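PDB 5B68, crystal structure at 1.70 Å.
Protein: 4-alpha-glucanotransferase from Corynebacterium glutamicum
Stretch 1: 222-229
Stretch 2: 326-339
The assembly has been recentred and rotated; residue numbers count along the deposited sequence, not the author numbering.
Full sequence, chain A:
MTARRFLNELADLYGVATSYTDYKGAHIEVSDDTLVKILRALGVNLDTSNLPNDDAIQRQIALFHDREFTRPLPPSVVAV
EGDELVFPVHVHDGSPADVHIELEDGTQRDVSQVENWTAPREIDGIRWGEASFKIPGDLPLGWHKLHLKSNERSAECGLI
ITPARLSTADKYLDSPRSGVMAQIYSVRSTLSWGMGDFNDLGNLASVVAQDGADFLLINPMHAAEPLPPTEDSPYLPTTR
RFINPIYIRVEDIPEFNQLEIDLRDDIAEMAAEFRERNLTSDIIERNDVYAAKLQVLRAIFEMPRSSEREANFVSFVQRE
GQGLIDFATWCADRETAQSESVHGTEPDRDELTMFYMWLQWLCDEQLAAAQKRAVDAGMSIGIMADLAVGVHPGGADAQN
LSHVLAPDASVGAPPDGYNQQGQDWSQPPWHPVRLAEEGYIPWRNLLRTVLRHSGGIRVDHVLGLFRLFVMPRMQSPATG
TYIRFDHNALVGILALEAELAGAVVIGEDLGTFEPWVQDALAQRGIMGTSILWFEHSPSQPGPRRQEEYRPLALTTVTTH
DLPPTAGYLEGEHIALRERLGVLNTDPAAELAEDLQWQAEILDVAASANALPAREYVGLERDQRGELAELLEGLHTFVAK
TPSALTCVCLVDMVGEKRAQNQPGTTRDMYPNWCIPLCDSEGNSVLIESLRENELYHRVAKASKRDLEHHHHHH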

ATOM      1  N   HIS A 222       4.307  -6.935  -3.473  1.00 19.38           N
ATOM      2  CA  HIS A 222       5.147  -7.235  -2.331  1.00 19.99           C
ATOM      3  C   HIS A 222       5.352  -8.756  -2.179  1.00 20.22           C
ATOM      4  O   HIS A 222       4.469  -9.575  -2.452  1.00 18.66           O
ATOM      5  CB  HIS A 222       4.524  -6.767  -1.028  1.00 19.43           C
ATOM      6  CG  HIS A 222       3.955  -5.392  -1.014  1.00 17.88           C
ATOM      7  ND1 HIS A 222       4.730  -4.279  -1.220  1.00 18.93           N
ATOM      8  CD2 HIS A 222       2.705  -4.942  -0.728  1.00 19.23           C
ATOM      9  CE1 HIS A 222       3.975  -3.200  -1.082  1.00 19.50           C
ATOM     10  NE2 HIS A 222       2.737  -3.581  -0.846  1.00 21.59           N
ATOM     11  N   ALA A 223       6.520  -9.127  -1.694  1.00 20.52           N
ATOM     12  CA  ALA A 223       6.842 -10.531  -1.535  1.00 21.34           C
ATOM     13  C   ALA A 223       5.938 -11.204  -0.516  1.00 21.12           C
ATOM     14  O   ALA A 223       5.571 -10.617   0.474  1.00 18.12           O
ATOM     15  CB  ALA A 223       8.295 -10.698  -1.134  1.00 22.90           C
ATOM     16  N   ALA A 224       5.624 -12.459  -0.774  1.00 21.36           N
ATOM     17  CA  ALA A 224       4.894 -13.273   0.156  1.00 22.44           C
ATOM     18  C   ALA A 224       5.833 -14.383   0.608  1.00 23.57           C
ATOM     19  O   ALA A 224       7.016 -14.193   0.649  1.00 24.44           O
ATOM     20  CB  ALA A 224       3.628 -13.819  -0.470  1.00 23.08           C
ATOM     21  N   GLU A 225       5.293 -15.521   0.985  1.00 25.60           N
ATOM     22  CA  GLU A 225       6.115 -16.664   1.320  1.00 28.07           C
ATOM     23  C   GLU A 225       7.146 -16.988   0.243  1.00 27.30           C
ATOM     24  O   GLU A 225       6.848 -16.882  -0.920  1.00 29.34           O
ATOM     25  CB  GLU A 225       5.215 -17.865   1.586  1.00 32.88           C
ATOM     26  CG  GLU A 225       4.311 -17.686   2.791  1.00 37.37           C
ATOM     27  CD  GLU A 225       2.968 -17.048   2.472  1.00 41.02           C
ATOM     28  OE1 GLU A 225       2.753 -16.648   1.326  1.00 41.31           O
ATOM     29  OE2 GLU A 225       2.135 -16.934   3.377  1.00 43.09           O
ATOM     30  N   PRO A 226       8.368 -17.344   0.645  1.00 25.82           N
ATOM     31  CA  PRO A 226       9.437 -17.580  -0.282  1.00 26.06           C
ATOM     32  C   PRO A 226       9.368 -18.902  -1.022  1.00 26.44           C
ATOM     33  O   PRO A 226      10.174 -19.107  -1.943  1.00 28.03           O
ATOM     34  CB  PRO A 226      10.695 -17.571   0.614  1.00 25.86           C
ATOM     35  CG  PRO A 226      10.211 -18.022   1.945  1.00 28.15           C
ATOM     36  CD  PRO A 226       8.743 -17.642   2.045  1.00 27.59           C
ATOM     37  N   LEU A 227       8.460 -19.792  -0.649  1.00 29.94           N
ATOM     38  CA  LEU A 227       8.169 -20.989  -1.433  1.00 27.71           C
ATOM     39  C   LEU A 227       6.721 -21.372  -1.177  1.00 26.55           C
ATOM     40  O   LEU A 227       6.178 -20.961  -0.191  1.00 27.30           O
ATOM     41  CB  LEU A 227       9.121 -22.138  -1.110  1.00 32.96           C
ATOM     42  CG  LEU A 227       9.113 -22.725   0.286  1.00 35.85           C
ATOM     43  CD1 LEU A 227      10.089 -23.884   0.376  1.00 35.91           C
ATOM     44  CD2 LEU A 227       9.454 -21.676   1.317  1.00 38.61           C
ATOM     45  N   PRO A 228       6.095 -22.151  -2.041  1.00 30.05           N
ATOM     46  CA  PRO A 228       4.684 -22.493  -1.840  1.00 33.44           C
ATOM     47  C   PRO A 228       4.495 -23.373  -0.615  1.00 35.66           C
ATOM     48  O   PRO A 228       5.449 -24.041  -0.291  1.00 39.03           O
ATOM     49  CB  PRO A 228       4.321 -23.288  -3.089  1.00 33.81           C
ATOM     50  CG  PRO A 228       5.545 -23.419  -3.895  1.00 31.10           C
ATOM     51  CD  PRO A 228       6.706 -22.886  -3.149  1.00 29.37           C
ATOM     52  N   PRO A 229       3.281 -23.396   0.107  1.00 37.32           N
ATOM     53  CA  PRO A 229       2.199 -22.568  -0.449  1.00 38.65           C
ATOM     54  C   PRO A 229       2.303 -21.087  -0.140  1.00 38.90           C
ATOM     55  O   PRO A 229       2.828 -20.724   0.886  1.00 36.59           O
ATOM     56  CB  PRO A 229       0.947 -23.131   0.203  1.00 38.40           C
ATOM     57  CG  PRO A 229       1.377 -23.411   1.564  1.00 43.00           C
ATOM     58  CD  PRO A 229       2.693 -24.084   1.365  1.00 41.40           C
ATOM     59  N   ASP A 326      18.632  -9.280   5.903  1.00 20.98           N
ATOM     60  CA  ASP A 326      17.673  -9.770   6.877  1.00 21.43           C
ATOM     61  C   ASP A 326      16.475 -10.509   6.256  1.00 21.20           C
ATOM     62  O   ASP A 326      16.054 -11.582   6.719  1.00 21.83           O
ATOM     63  CB  ASP A 326      17.125  -8.651   7.788  1.00 24.53           C
ATOM     64  CG  ASP A 326      18.206  -7.993   8.683  1.00 30.32           C
ATOM     65  OD1 ASP A 326      19.289  -8.564   8.871  1.00 26.68           O
ATOM     66  OD2 ASP A 326      17.921  -6.874   9.150  1.00 30.39           O
ATOM     67  N   PHE A 327      15.896  -9.896   5.211  1.00 20.91           N
ATOM     68  CA  PHE A 327      14.776 -10.500   4.512  1.00 21.26           C
ATOM     69  C   PHE A 327      15.223 -11.903   3.924  1.00 21.79           C
ATOM     70  O   PHE A 327      14.533 -12.896   4.068  1.00 24.47           O
ATOM     71  CB  PHE A 327      14.346  -9.613   3.347  1.00 21.63           C
ATOM     72  CG  PHE A 327      13.355 -10.295   2.432  1.00 21.10           C
ATOM     73  CD1 PHE A 327      12.099 -10.511   2.873  1.00 21.78           C
ATOM     74  CD2 PHE A 327      13.717 -10.689   1.151  1.00 22.88           C
ATOM     75  CE1 PHE A 327      11.167 -11.124   2.054  1.00 22.06           C
ATOM     76  CE2 PHE A 327      12.795 -11.299   0.341  1.00 22.43           C
ATOM     77  CZ  PHE A 327      11.544 -11.534   0.804  1.00 21.57           C
ATOM     78  N   ALA A 328      16.339 -11.890   3.250  1.00 20.77           N
ATOM     79  CA  ALA A 328      16.862 -13.064   2.532  1.00 21.82           C
ATOM     80  C   ALA A 328      17.239 -14.180   3.537  1.00 25.24           C
ATOM     81  O   ALA A 328      17.033 -15.340   3.266  1.00 25.10           O
ATOM     82  CB  ALA A 328      18.049 -12.686   1.709  1.00 19.24           C
ATOM     83  N   THR A 329      17.746 -13.786   4.693  1.00 22.22           N
ATOM     84  CA  THR A 329      18.105 -14.760   5.737  1.00 22.34           C
ATOM     85  C   THR A 329      16.844 -15.391   6.303  1.00 22.95           C
ATOM     86  O   THR A 329      16.793 -16.587   6.518  1.00 23.85           O
ATOM     87  CB  THR A 329      18.922 -14.105   6.856  1.00 23.88           C
ATOM     88  OG1 THR A 329      20.109 -13.525   6.303  1.00 23.79           O
ATOM     89  CG2 THR A 329      19.229 -15.119   7.953  1.00 26.53           C
ATOM     90  N   TRP A 330      15.801 -14.596   6.535  1.00 24.10           N
ATOM     91  CA  TRP A 330      14.515 -15.077   6.942  1.00 21.82           C
ATOM     92  C   TRP A 330      13.986 -16.083   5.899  1.00 23.30           C
ATOM     93  O   TRP A 330      13.463 -17.137   6.293  1.00 26.06           O
ATOM     94  CB  TRP A 330      13.494 -13.932   7.170  1.00 21.57           C
ATOM     95  CG  TRP A 330      12.124 -14.380   7.525  1.00 24.98           C
ATOM     96  CD1 TRP A 330      11.609 -14.539   8.757  1.00 28.71           C
ATOM     97  CD2 TRP A 330      11.070 -14.725   6.599  1.00 26.26           C
ATOM     98  NE1 TRP A 330      10.303 -15.009   8.669  1.00 31.57           N
ATOM     99  CE2 TRP A 330       9.969 -15.127   7.353  1.00 27.05           C
ATOM    100  CE3 TRP A 330      10.977 -14.723   5.204  1.00 30.74           C
ATOM    101  CZ2 TRP A 330       8.763 -15.549   6.762  1.00 30.10           C
ATOM    102  CZ3 TRP A 330       9.748 -15.155   4.604  1.00 32.85           C
ATOM    103  CH2 TRP A 330       8.694 -15.549   5.386  1.00 30.01           C
ATOM    104  N   CYS A 331      14.096 -15.761   4.612  1.00 22.04           N
ATOM    105  CA  CYS A 331      13.664 -16.727   3.571  1.00 23.48           C
ATOM    106  C   CYS A 331      14.442 -18.062   3.658  1.00 23.44           C
ATOM    107  O   CYS A 331      13.857 -19.099   3.583  1.00 22.50           O
ATOM    108  CB  CYS A 331      13.871 -16.210   2.189  1.00 23.13           C
ATOM    109  SG  CYS A 331      12.761 -14.745   1.879  1.00 24.87           S
ATOM    110  N   ALA A 332      15.740 -17.960   3.819  1.00 21.71           N
ATOM    111  CA  ALA A 332      16.605 -19.161   3.984  1.00 22.78           C
ATOM    112  C   ALA A 332      16.161 -19.981   5.173  1.00 24.64           C
ATOM    113  O   ALA A 332      15.948 -21.227   5.079  1.00 24.62           O
ATOM    114  CB  ALA A 332      18.060 -18.695   4.087  1.00 23.74           C
ATOM    115  N   ASP A 333      15.878 -19.317   6.288  1.00 22.75           N
ATOM    116  CA  ASP A 333      15.411 -20.017   7.468  1.00 25.99           C
ATOM    117  C   ASP A 333      14.054 -20.703   7.275  1.00 29.64           C
ATOM    118  O   ASP A 333      13.868 -21.805   7.817  1.00 26.69           O
ATOM    119  CB  ASP A 333      15.348 -19.112   8.680  1.00 25.42           C
ATOM    120  CG  ASP A 333      16.722 -18.725   9.194  1.00 28.98           C
ATOM    121  OD1 ASP A 333      17.714 -19.412   8.841  1.00 27.45           O
ATOM    122  OD2 ASP A 333      16.782 -17.702   9.905  1.00 27.48           O
ATOM    123  N   ARG A 334      13.120 -20.043   6.596  1.00 28.12           N
ATOM    124  CA  ARG A 334      11.813 -20.616   6.317  1.00 30.57           C
ATOM    125  C   ARG A 334      11.901 -21.815   5.383  1.00 30.89           C
ATOM    126  O   ARG A 334      11.261 -22.818   5.583  1.00 36.01           O
ATOM    127  CB  ARG A 334      10.881 -19.558   5.726  1.00 37.19           C
ATOM    128  CG  ARG A 334      10.170 -18.722   6.781  1.00 43.03           C
ATOM    129  CD  ARG A 334       8.866 -19.364   7.223  1.00 50.57           C
ATOM    130  NE  ARG A 334       8.198 -19.916   6.053  1.00 64.08           N
ATOM    131  CZ  ARG A 334       7.007 -19.547   5.591  1.00 73.21           C
ATOM    132  NH1 ARG A 334       6.543 -20.110   4.491  1.00 69.10           N
ATOM    133  NH2 ARG A 334       6.284 -18.643   6.219  1.00 80.27           N
ATOM    134  N   GLU A 335      12.712 -21.685   4.356  1.00 28.95           N
ATOM    135  CA  GLU A 335      12.950 -22.767   3.427  1.00 30.79           C
ATOM    136  C   GLU A 335      13.511 -24.007   4.181  1.00 36.27           C
ATOM    137  O   GLU A 335      13.072 -25.150   3.996  1.00 33.01           O
ATOM    138  CB  GLU A 335      13.915 -22.369   2.306  1.00 32.46           C
ATOM    139  CG  GLU A 335      14.315 -23.577   1.466  1.00 35.97           C
ATOM    140  CD  GLU A 335      15.153 -23.322   0.253  1.00 38.13           C
ATOM    141  OE1 GLU A 335      15.706 -24.307  -0.270  1.00 41.18           O
ATOM    142  OE2 GLU A 335      15.302 -22.183  -0.206  1.00 41.25           O
ATOM    143  N   THR A 336      14.533 -23.773   4.990  1.00 34.27           N
ATOM    144  CA  THR A 336      15.184 -24.893   5.709  1.00 35.87           C
ATOM    145  C   THR A 336      14.239 -25.608   6.687  1.00 38.45           C
ATOM    146  O   THR A 336      14.294 -26.828   6.797  1.00 38.83           O
ATOM    147  CB  THR A 336      16.429 -24.377   6.397  1.00 34.73           C
ATOM    148  OG1 THR A 336      17.302 -23.815   5.386  1.00 30.06           O
ATOM    149  CG2 THR A 336      17.066 -25.522   7.176  1.00 36.95           C
ATOM    150  N   ALA A 337      13.389 -24.852   7.390  1.00 36.52           N
ATOM    151  CA  ALA A 337      12.378 -25.375   8.310  1.00 37.83           C
ATOM    152  C   ALA A 337      11.294 -26.199   7.623  1.00 41.21           C
ATOM    153  O   ALA A 337      10.772 -27.130   8.246  1.00 37.64           O
ATOM    154  CB  ALA A 337      11.718 -24.241   9.094  1.00 37.79           C
ATOM    155  N   GLN A 338      10.939 -25.830   6.378  1.00 44.05           N
ATOM    156  CA  GLN A 338       9.884 -26.517   5.601  1.00 49.24           C
ATOM    157  C   GLN A 338      10.407 -27.633   4.739  1.00 53.64           C
ATOM    158  O   GLN A 338       9.631 -28.486   4.338  1.00 60.31           O
ATOM    159  CB  GLN A 338       9.134 -25.540   4.681  1.00 50.22           C
ATOM    160  CG  GLN A 338       8.224 -24.624   5.459  1.00 54.86           C
ATOM    161  CD  GLN A 338       7.652 -23.510   4.592  1.00 57.81           C
ATOM    162  OE1 GLN A 338       7.922 -22.343   4.853  1.00 63.12           O
ATOM    163  NE2 GLN A 338       6.873 -23.867   3.550  1.00 52.12           N
ATOM    164  N   SER A 339      11.688 -27.599   4.392  1.00 59.43           N
ATOM    165  CA  SER A 339      12.312 -28.695   3.655  1.00 61.63           C
ATOM    166  C   SER A 339      12.760 -29.809   4.588  1.00 66.63           C
ATOM    167  O   SER A 339      12.783 -29.644   5.810  1.00 59.54           O
ATOM    168  CB  SER A 339      13.483 -28.184   2.838  1.00 65.50           C
ATOM    169  OG  SER A 339      13.010 -27.281   1.851  1.00 72.61           O
TER
HETATM  170  O   HOH W   1       5.165 -21.502   2.502  1.00 38.29           O

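Residues 326-338 form the end of a helix that begins earlier in the chain, and the segment 222-229, which has no regular secondary structure, lies along one side of it. The backbones draw closest near P226 and C331, whose CA atoms are 5.8 Å apart, whereas the CA atoms of A223 and F327 are separated by 10.0 Å. Together the two stretches bury 419 Å², and no direct hydrogen bond crosses between them; the contact rests on shape, apolar packing and one bridging water.

Along the helix, the first residue to reach the loop is F327. Its CA-to-CB bond points sideways, but with chi1 in the t well the ring extends far enough to span the wide backbone gap, and its CZ comes within 3.9 Å of CB of A223. A long aromatic side chain thus meets a short methyl, both of them buried.

W330 also starts sideways and has a t rotamer that brings the end of its indole nearer the loop, placing CZ3 3.7 Å from CD of P226. The next residue, C331, packs from a shorter reach: its SG lies 3.7 Å from CB of P226. Where the backbones are this close, a small, polarizable thiol fits well against the proline. P226 suits the site because its compact ring is apolar and, lacking an amide hydrogen, its nitrogen leaves no donor to be satisfied in a buried position.

R334 marks the change from apolar to mixed chemistry. P226 CD lies over one face of its guanidinium, 4.1 Å from NH1, and CG of E225 approaches the same NH1 at 3.7 Å. The flat face of a guanidinium accepts an aliphatic neighbour such as this proline CD, while its N-H groups point outward in its plane. Two of these, NE and NH1, make weak hydrogen bonds to OE1 of Q338, at 2.7 and 2.6 Å, one turn further along the helix.

E335 offers mainly its backbone and the aliphatic part of its side chain to L227: CA of E335 is 4.2 Å from CD2 of L227, and CG is 4.4 Å from CD1. Q338, whose CA-to-CB bond points toward the loop, completes the contact. Its OE1, held by R334, lies 3.9 Å from CD2 of L227, and its NE2 donates to water 1 at 3.1 Å. That water in turn donates to O of L227 at 2.9 Å, so the amide links the helix to the loop backbone through solvent.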